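Local coordinates for carbohydrate kinase, FGGY (Rhodospirillum rubrum, PDB 3IFR), which probably phosphorylates D-xylulose with ATP, as a xylulose kinase of the FGGY carbohydrate kinase family, at residues S18-I22 with N58-L63; I271-T277 with L394-H399; A307-A312 with L375-L380. One frame throughout, in Å; residues are numbered along the deposited sequence.

Contact 1 belongs to the N-terminal FGGY domain, whereas contacts 2 and 3 belong to the C-terminal one, and each domain is built round a mixed sheet flanked by helices. Along the chain contact 1 is complete before contact 2 begins; contact 3 then falls entirely between the two segments of contact 2. Contacts 2 and 3 both use helix 372-397, with 375-380 meeting helix 305-315 and its last turn meeting strand 269-273, so one long helix ties two parts of its domain together. The centres lie about 33 Å (1 and 2), 36 Å (1 and 3) and 29 Å (2 and 3) apart. The bilobal plan is that of the actin-like ATPase superfamily.

Contact 1 (S18-I22 with N58-L63); sequences STIAI and NARAVL
A polar pair, Thr19 and Asn58, sits on the buried side of this helix-on-sheet contact, where the other side chains that meet are aliphatic. The setting is the ribonuclease H-like fold of actin-type ATPases: helix 52-70, which comes after the antiparallel strands 18-25 and 29-37, packs along strand 18-25. The two short segments approach to 8.0 Å between axes and run roughly in the same direction, 33° apart. The backbones come to 6.0 Å between the CA atoms of Ala21 and Val62. Strand alternation decides who takes part: Thr19 and Ala21 point at the helix, while Ile20 and Ile22 point away from it.

Thr19 presents both of its branches. A chi1 of -60° lays OG1 beside the threonine's own backbone N and sends CG2 trans to that N, and the two branches divide the work. OG1 rests 3.2 Å from Asn58 CB and also makes a weak hydrogen bond with Thr38 OG1. The methyl CG2 lies 4.1 Å from Ala59 N of helix 52-70. Around this spot strand 18-25 is bonded through its backbone to strand 29-37 on one edge, Thr19 with Arg36, and to strand 8-14 on the other, Ile20 with Asp13. Leu12 of the latter strand touches Thr19, Ala21 and Val62 alike. The fit of Val62 against Ala21 is too tight in the model to be trusted, but the neighbouring contact is sound: Leu63 brings its CD2 to 4.2 Å from Ala21 CB.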
loop_
_atom_site.group_PDB
_atom_site.type_symbol
_atom_site.label_atom_id
_atom_site.label_comp_id
_atom_site.label_asym_id
_atom_site.label_seq_id
_atom_site.Cartn_x
_atom_site.Cartn_y
_atom_site.Cartn_z
ATOM N N SER A 18 -11.155 -2.351 8.435
ATOM C CA SER A 18 -10.873 -3.200 9.565
ATOM C C SER A 18 -9.720 -2.715 10.501
ATOM O O SER A 18 -8.697 -2.249 10.018
ATOM C CB SER A 18 -10.542 -4.545 8.977
ATOM O OG SER A 18 -10.668 -5.484 9.974
ATOM N N THR A 19 -9.901 -2.809 11.820
ATOM C CA THR A 19 -8.860 -2.459 12.771
ATOM C C THR A 19 -8.379 -3.741 13.413
ATOM O O THR A 19 -9.156 -4.457 14.013
ATOM C CB THR A 19 -9.346 -1.528 13.906
ATOM O OG1 THR A 19 -9.849 -0.313 13.372
ATOM C CG2 THR A 19 -8.200 -1.202 14.859
ATOM N N ILE A 20 -7.090 -4.028 13.290
ATOM C CA ILE A 20 -6.557 -5.341 13.616
ATOM C C ILE A 20 -5.379 -5.142 14.517
ATOM O O ILE A 20 -4.564 -4.269 14.249
ATOM C CB ILE A 20 -6.090 -6.038 12.356
ATOM C CG1 ILE A 20 -7.285 -6.303 11.435
ATOM C CG2 ILE A 20 -5.403 -7.354 12.704
ATOM C CD1 ILE A 20 -6.879 -6.704 10.007
ATOM N N ALA A 21 -5.303 -5.912 15.592
ATOM C CA ALA A 21 -4.136 -5.889 16.472
ATOM C C ALA A 21 -3.647 -7.307 16.706
ATOM O O ALA A 21 -4.458 -8.232 16.834
ATOM C CB ALA A 21 -4.466 -5.279 17.808
ATOM N N ILE A 22 -2.330 -7.454 16.834
ATOM C CA ILE A 22 -1.742 -8.750 17.139
ATOM C C ILE A 22 -0.712 -8.688 18.257
ATOM O O ILE A 22 -0.034 -7.658 18.464
ATOM C CB ILE A 22 -1.057 -9.351 15.909
ATOM C CG1 ILE A 22 0.180 -8.512 15.580
ATOM C CG2 ILE A 22 -2.044 -9.378 14.731
ATOM C CD1 ILE A 22 0.828 -8.866 14.240
ATOM N N ASN A 58 -12.312 1.307 18.083
ATOM C CA ASN A 58 -11.772 0.038 17.562
ATOM C C ASN A 58 -10.431 -0.288 18.235
ATOM O O ASN A 58 -10.260 -1.380 18.779
ATOM C CB ASN A 58 -11.592 0.079 16.048
ATOM C CG ASN A 58 -12.880 -0.201 15.254
ATOM O OD1 ASN A 58 -12.820 -0.310 14.024
ATOM N ND2 ASN A 58 -14.015 -0.313 15.921
ATOM N N ALA A 59 -9.506 0.674 18.282
ATOM C CA ALA A 59 -8.171 0.365 18.840
ATOM C C ALA A 59 -8.208 -0.047 20.326
ATOM O O ALA A 59 -7.541 -0.971 20.719
ATOM C CB ALA A 59 -7.192 1.529 18.628
ATOM N N ARG A 60 -8.955 0.673 21.147
ATOM C CA ARG A 60 -9.158 0.294 22.528
ATOM C C ARG A 60 -9.688 -1.090 22.650
ATOM O O ARG A 60 -9.193 -1.846 23.453
ATOM C CB ARG A 60 -10.190 1.234 23.167
ATOM C CG ARG A 60 -9.627 2.599 23.503
ATOM C CD ARG A 60 -10.717 3.493 23.928
ATOM N NE ARG A 60 -11.183 3.096 25.253
ATOM C CZ ARG A 60 -12.406 3.341 25.727
ATOM N NH1 ARG A 60 -13.307 3.965 24.974
ATOM N NH2 ARG A 60 -12.724 2.926 26.949
ATOM N N ALA A 61 -10.702 -1.433 21.862
ATOM C CA ALA A 61 -11.352 -2.760 21.966
ATOM C C ALA A 61 -10.417 -3.934 21.668
ATOM O O ALA A 61 -10.394 -4.966 22.369
ATOM C CB ALA A 61 -12.549 -2.835 21.028
ATOM N N VAL A 62 -9.673 -3.770 20.588
ATOM C CA VAL A 62 -8.808 -4.791 20.032
ATOM C C VAL A 62 -7.544 -4.966 20.899
ATOM O O VAL A 62 -7.086 -6.065 21.110
ATOM C CB VAL A 62 -8.461 -4.299 18.628
ATOM C CG1 VAL A 62 -6.980 -4.064 18.454
ATOM C CG2 VAL A 62 -9.123 -5.107 17.552
ATOM N N LEU A 63 -6.986 -3.883 21.427
ATOM C CA LEU A 63 -5.859 -4.010 22.366
ATOM C C LEU A 63 -6.308 -4.708 23.657
ATOM O O LEU A 63 -5.703 -5.668 24.075
ATOM C CB LEU A 63 -5.209 -2.641 22.688
ATOM C CG LEU A 63 -4.584 -1.945 21.481
ATOM C CD1 LEU A 63 -4.133 -0.484 21.760
ATOM C CD2 LEU A 63 -3.430 -2.779 20.996
#

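Contact 2 (I271-T277 with L394-H399); sequences IIVASAT and LDDIGH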
loop_
_atom_site.group_PDB
_atom_site.type_symbol
_atom_site.label_atom_id
_atom_site.label_comp_id
_atom_site.label_asym_id
_atom_site.label_seq_id
_atom_site.Cartn_x
_atom_site.Cartn_y
_atom_site.Cartn_z
ATOM N N ILE A 271 3.302 -2.993 -6.406
ATOM C CA ILE A 271 4.661 -3.460 -6.490
ATOM C C ILE A 271 5.507 -2.571 -5.601
ATOM O O ILE A 271 5.421 -1.356 -5.685
ATOM C CB ILE A 271 5.120 -3.492 -7.962
ATOM C CG1 ILE A 271 6.604 -3.837 -8.073
ATOM C CG2 ILE A 271 4.778 -2.170 -8.679
ATOM C CD1 ILE A 271 7.004 -4.022 -9.528
ATOM N N ILE A 272 6.277 -3.184 -4.709
ATOM C CA ILE A 272 6.970 -2.455 -3.659
ATOM C C ILE A 272 8.380 -3.009 -3.716
ATOM O O ILE A 272 8.566 -4.217 -3.871
ATOM C CB ILE A 272 6.350 -2.732 -2.262
ATOM C CG1 ILE A 272 4.815 -2.761 -2.344
ATOM C CG2 ILE A 272 6.829 -1.727 -1.242
ATOM C CD1 ILE A 272 4.062 -2.586 -0.969
ATOM N N VAL A 273 9.373 -2.133 -3.632
ATOM C CA VAL A 273 10.749 -2.537 -3.846
ATOM C C VAL A 273 11.591 -1.862 -2.802
ATOM O O VAL A 273 11.353 -0.709 -2.498
ATOM C CB VAL A 273 11.198 -2.015 -5.201
ATOM C CG1 VAL A 273 12.641 -2.285 -5.428
ATOM C CG2 VAL A 273 10.331 -2.646 -6.281
ATOM N N ALA A 274 12.555 -2.564 -2.223
ATOM C CA ALA A 274 13.506 -1.897 -1.342
ATOM C C ALA A 274 14.709 -1.454 -2.184
ATOM O O ALA A 274 15.137 -2.179 -3.076
ATOM C CB ALA A 274 13.928 -2.839 -0.217
ATOM N N SER A 275 15.240 -0.267 -1.920
ATOM C CA SER A 275 16.308 0.294 -2.743
ATOM C C SER A 275 17.136 1.237 -1.911
ATOM O O SER A 275 16.594 1.905 -1.018
ATOM C CB SER A 275 15.718 1.068 -3.933
ATOM O OG SER A 275 16.628 2.034 -4.412
ATOM N N ALA A 276 18.445 1.288 -2.170
ATOM C CA ALA A 276 19.280 2.300 -1.523
ATOM C C ALA A 276 19.173 3.634 -2.256
ATOM O O ALA A 276 19.696 4.642 -1.796
ATOM C CB ALA A 276 20.682 1.873 -1.477
ATOM N N THR A 277 18.479 3.630 -3.389
ATOM C CA THR A 277 18.445 4.768 -4.296
ATOM C C THR A 277 17.145 5.504 -4.083
ATOM O O THR A 277 16.079 4.934 -4.239
ATOM C CB THR A 277 18.439 4.283 -5.760
ATOM O OG1 THR A 277 19.677 3.638 -6.061
ATOM C CG2 THR A 277 18.212 5.408 -6.744
ATOM N N LEU A 394 11.513 0.098 -12.746
ATOM C CA LEU A 394 12.364 0.101 -11.554
ATOM C C LEU A 394 13.845 0.028 -11.960
ATOM O O LEU A 394 14.688 0.839 -11.544
ATOM C CB LEU A 394 12.045 -1.103 -10.655
ATOM C CG LEU A 394 10.950 -1.110 -9.571
ATOM C CD1 LEU A 394 10.570 0.299 -9.096
ATOM C CD2 LEU A 394 9.714 -1.911 -9.981
ATOM N N ASP A 395 14.128 -0.956 -12.807
ATOM C CA ASP A 395 15.429 -1.143 -13.391
ATOM C C ASP A 395 15.975 0.141 -14.017
ATOM O O ASP A 395 17.103 0.538 -13.741
ATOM C CB ASP A 395 15.356 -2.241 -14.446
ATOM C CG ASP A 395 16.556 -3.168 -14.399
ATOM O OD1 ASP A 395 17.682 -2.677 -14.213
ATOM O OD2 ASP A 395 16.363 -4.402 -14.515
ATOM N N ASP A 396 15.175 0.772 -14.868
ATOM C CA ASP A 396 15.578 1.996 -15.523
ATOM C C ASP A 396 15.998 3.074 -14.539
ATOM O O ASP A 396 16.958 3.829 -14.797
ATOM C CB ASP A 396 14.422 2.586 -16.288
ATOM C CG ASP A 396 14.283 2.017 -17.654
ATOM O OD1 ASP A 396 14.982 1.025 -17.963
ATOM O OD2 ASP A 396 13.439 2.562 -18.411
ATOM N N ILE A 397 15.249 3.191 -13.445
ATOM C CA ILE A 397 15.511 4.294 -12.526
ATOM C C ILE A 397 16.734 3.992 -11.677
ATOM O O ILE A 397 17.278 4.870 -11.017
ATOM C CB ILE A 397 14.362 4.596 -11.560
ATOM C CG1 ILE A 397 13.018 4.651 -12.251
ATOM C CG2 ILE A 397 14.607 5.914 -10.872
ATOM C CD1 ILE A 397 11.859 4.506 -11.211
ATOM N N GLY A 398 17.163 2.745 -11.667
ATOM C CA GLY A 398 18.331 2.429 -10.876
ATOM C C GLY A 398 18.028 1.717 -9.571
ATOM O O GLY A 398 18.899 1.599 -8.731
ATOM N N HIS A 399 16.809 1.222 -9.402
ATOM C CA HIS A 399 16.513 0.424 -8.209
ATOM C C HIS A 399 16.955 -1.043 -8.268
ATOM O O HIS A 399 16.925 -1.760 -7.259
ATOM C CB HIS A 399 15.045 0.582 -7.805
ATOM C CG HIS A 399 14.707 1.988 -7.451
ATOM N ND1 HIS A 399 13.789 2.736 -8.159
ATOM C CD2 HIS A 399 15.254 2.822 -6.540
ATOM C CE1 HIS A 399 13.738 3.953 -7.650
ATOM N NE2 HIS A 399 14.623 4.030 -6.668
#
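His399, just beyond the end of helix 372-397, sets its imidazole against the loop that follows strand 269-273, while Leu394 in the last helical turn packs on the strand itself. A chi1 of -62° puts the ring beside the histidine's own backbone N, and with chi2 at 117° its NE2 edge reaches Thr277. There NE2 donates to Thr277 O at 3.0 Å, weakly, because the N-H...O angle is only 126° although the acceptor lies near the ring plane. The side chain of Thr277 crosses the ring obliquely, its CB 3.6 Å from His399 CD2, and its OG1 gives a second weak bond to Gly398 O. A leucine in place of His399 would carry no ring N-H and would probably leave the Thr277 carbonyl without this donor. Ser275 faces the same ring edge and receives Thr277 N in an ST turn, though its hydroxyl is placed less surely.

The helix end is a Schellman motif: His399 N bonds to Leu394 O and Gly398 N to Asp395 O, and the positive phi at Gly398 is one that glycine takes without strain. Toward the strand end of the contact, at Ile271 and Val273, the partners are aliphatic. Ile271, fully extended, meets Leu394 tip to tip, CD1 to CD2 at a tight 3.5 Å, whereas Val273 and Leu394 slide past each other in opposite directions, Val273 CG2 lying 3.7 Å from Leu394 CG. The chi2 of Leu394, -22°, is far from a staggered value, so this side chain is probably strained or loosely fitted.

Strand 269-273 is held between strands 298-301 and 260-265; Ile271 and Val273 face helix 372-397, and Ile272 turns instead to helix 245-252.

Contact 3 (A307-A312 with L375-L380); sequences ALNWLA and LWRALL
Trp376 slots the six-membered end of its indole between Leu308, Leu311 and Ala312 of the facing helix. Its chi1 of -171° carries the ring away from its own backbone N and across to helix 305-315. The rim of the indole leads: CZ3 stands 3.4 Å from Leu308 O, which lies in the ring plane and already accepts Ala312 N within its helix. Leu308 crosses the indole at about a right angle, with CB 3.7 Å from Trp376 CH2, while Leu311 slides past it in the opposite direction and touches CE3 with CD2. Ala312 CB closes on the same rim, 3.8 Å from Trp376 CZ3.

Over one face of the indole, offset toward its rim, sits Leu380 CD2. Leu308 CD2 sits beside that methyl, a tight 3.5 Å away, and itself touches Trp376 CZ2, so the two methyls share the indole. Leu379 crosses Leu308 obliquely, and its CD2 lies 3.3 Å from Ala307 O and also near Leu308 CD1.

The two segments run antiparallel at 172°, their axes 10.7 Å apart; the facing side chains are apolar, and no hydrogen bond joins the two segments. Helix 322-332 flanks the indole, with Asp328 OD1 accepting a hydrogen bond from Trp376 NE1 and His324 meeting the ring edge-to-face; helix 414-424 covers Leu308 through Trp416 and Leu380 through Ile419.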
loop_
_atom_site.group_PDB
_atom_site.type_symbol
_atom_site.label_atom_id
_atom_site.label_comp_id
_atom_site.label_asym_id
_atom_site.label_seq_id
_atom_site.Cartn_x
_atom_site.Cartn_y
_atom_site.Cartn_z
ATOM N N ALA A 307 -9.868 -7.227 -12.145
ATOM C CA ALA A 307 -10.057 -7.503 -13.567
ATOM C C ALA A 307 -10.345 -8.980 -13.837
ATOM O O ALA A 307 -11.037 -9.328 -14.795
ATOM C CB ALA A 307 -8.861 -7.028 -14.359
ATOM N N LEU A 308 -9.811 -9.850 -12.988
ATOM C CA LEU A 308 -10.076 -11.276 -13.101
ATOM C C LEU A 308 -11.489 -11.601 -12.614
ATOM O O LEU A 308 -12.158 -12.466 -13.172
ATOM C CB LEU A 308 -9.045 -12.094 -12.313
ATOM C CG LEU A 308 -7.741 -12.434 -13.031
ATOM C CD1 LEU A 308 -6.827 -11.213 -13.104
ATOM C CD2 LEU A 308 -7.052 -13.580 -12.327
ATOM N N ASN A 309 -11.928 -10.928 -11.561
ATOM C CA ASN A 309 -13.251 -11.169 -11.043
ATOM C C ASN A 309 -14.297 -10.783 -12.108
ATOM O O ASN A 309 -15.226 -11.534 -12.391
ATOM C CB ASN A 309 -13.460 -10.394 -9.739
ATOM C CG ASN A 309 -12.662 -10.972 -8.583
ATOM O OD1 ASN A 309 -12.575 -12.194 -8.420
ATOM N ND2 ASN A 309 -12.056 -10.100 -7.779
ATOM N N TRP A 310 -14.126 -9.595 -12.683
ATOM C CA TRP A 310 -14.904 -9.171 -13.831
ATOM C C TRP A 310 -14.945 -10.313 -14.847
ATOM O O TRP A 310 -15.999 -10.856 -15.149
ATOM C CB TRP A 310 -14.272 -7.916 -14.437
ATOM C CG TRP A 310 -14.935 -7.423 -15.662
ATOM C CD1 TRP A 310 -16.150 -6.853 -15.737
ATOM C CD2 TRP A 310 -14.406 -7.425 -16.990
ATOM N NE1 TRP A 310 -16.432 -6.499 -17.032
ATOM C CE2 TRP A 310 -15.378 -6.846 -17.827
ATOM C CE3 TRP A 310 -13.198 -7.849 -17.556
ATOM C CZ2 TRP A 310 -15.195 -6.689 -19.208
ATOM C CZ3 TRP A 310 -13.018 -7.692 -18.934
ATOM C CH2 TRP A 310 -14.015 -7.112 -19.742
ATOM N N LEU A 311 -13.794 -10.705 -15.360
ATOM C CA LEU A 311 -13.789 -11.624 -16.488
ATOM C C LEU A 311 -14.280 -13.015 -16.113
ATOM O O LEU A 311 -14.891 -13.689 -16.947
ATOM C CB LEU A 311 -12.419 -11.690 -17.157
ATOM C CG LEU A 311 -12.390 -12.582 -18.412
ATOM C CD1 LEU A 311 -13.236 -12.000 -19.566
ATOM C CD2 LEU A 311 -10.964 -12.881 -18.827
ATOM N N ALA A 312 -14.002 -13.455 -14.885
ATOM C CA ALA A 312 -14.486 -14.752 -14.425
ATOM C C ALA A 312 -16.019 -14.799 -14.453
ATOM O O ALA A 312 -16.618 -15.840 -14.761
ATOM C CB ALA A 312 -13.962 -15.077 -13.031
ATOM N N LEU A 375 -9.041 -16.587 -23.506
ATOM C CA LEU A 375 -9.394 -15.275 -22.974
ATOM C C LEU A 375 -8.859 -15.094 -21.561
ATOM O O LEU A 375 -8.265 -14.060 -21.237
ATOM C CB LEU A 375 -10.918 -15.006 -22.990
ATOM C CG LEU A 375 -11.606 -14.487 -24.267
ATOM C CD1 LEU A 375 -12.684 -13.441 -23.951
ATOM C CD2 LEU A 375 -10.629 -13.882 -25.182
ATOM N N TRP A 376 -9.121 -16.084 -20.715
ATOM C CA TRP A 376 -8.623 -16.080 -19.352
ATOM C C TRP A 376 -7.090 -15.957 -19.321
ATOM O O TRP A 376 -6.515 -15.161 -18.556
ATOM C CB TRP A 376 -9.043 -17.365 -18.657
ATOM C CG TRP A 376 -8.772 -17.372 -17.193
ATOM C CD1 TRP A 376 -7.903 -18.174 -16.541
ATOM C CD2 TRP A 376 -9.386 -16.541 -16.195
ATOM N NE1 TRP A 376 -7.936 -17.914 -15.194
ATOM C CE2 TRP A 376 -8.839 -16.911 -14.954
ATOM C CE3 TRP A 376 -10.337 -15.511 -16.231
ATOM C CZ2 TRP A 376 -9.196 -16.281 -13.755
ATOM C CZ3 TRP A 376 -10.699 -14.894 -15.043
ATOM C CH2 TRP A 376 -10.138 -15.288 -13.820
ATOM N N ARG A 377 -6.445 -16.736 -20.174
ATOM C CA ARG A 377 -4.996 -16.757 -20.219
ATOM C C ARG A 377 -4.426 -15.416 -20.616
ATOM O O ARG A 377 -3.515 -14.894 -19.977
ATOM C CB ARG A 377 -4.499 -17.821 -21.191
ATOM C CG ARG A 377 -2.980 -17.795 -21.308
ATOM C CD ARG A 377 -2.432 -19.151 -21.606
ATOM N NE ARG A 377 -1.013 -19.165 -21.311
ATOM C CZ ARG A 377 -0.414 -20.042 -20.510
ATOM N NH1 ARG A 377 -1.115 -21.006 -19.909
ATOM N NH2 ARG A 377 0.893 -19.946 -20.321
ATOM N N ALA A 378 -5.005 -14.849 -21.669
ATOM C CA ALA A 378 -4.553 -13.583 -22.194
ATOM C C ALA A 378 -4.625 -12.557 -21.083
ATOM O O ALA A 378 -3.732 -11.736 -20.951
ATOM C CB ALA A 378 -5.415 -13.155 -23.360
ATOM N N LEU A 379 -5.681 -12.602 -20.280
ATOM C CA LEU A 379 -5.796 -11.640 -19.178
ATOM C C LEU A 379 -4.727 -11.926 -18.143
ATOM O O LEU A 379 -4.097 -10.992 -17.631
ATOM C CB LEU A 379 -7.173 -11.645 -18.498
ATOM C CG LEU A 379 -7.165 -10.638 -17.328
ATOM C CD1 LEU A 379 -6.676 -9.275 -17.804
ATOM C CD2 LEU A 379 -8.498 -10.490 -16.549
ATOM N N LEU A 380 -4.537 -13.213 -17.826
ATOM C CA LEU A 380 -3.520 -13.596 -16.863
ATOM C C LEU A 380 -2.151 -13.063 -17.303
ATOM O O LEU A 380 -1.403 -12.488 -16.508
ATOM C CB LEU A 380 -3.447 -15.105 -16.704
ATOM C CG LEU A 380 -4.601 -15.750 -15.949
ATOM C CD1 LEU A 380 -4.257 -17.164 -15.482
ATOM C CD2 LEU A 380 -4.995 -14.882 -14.803
#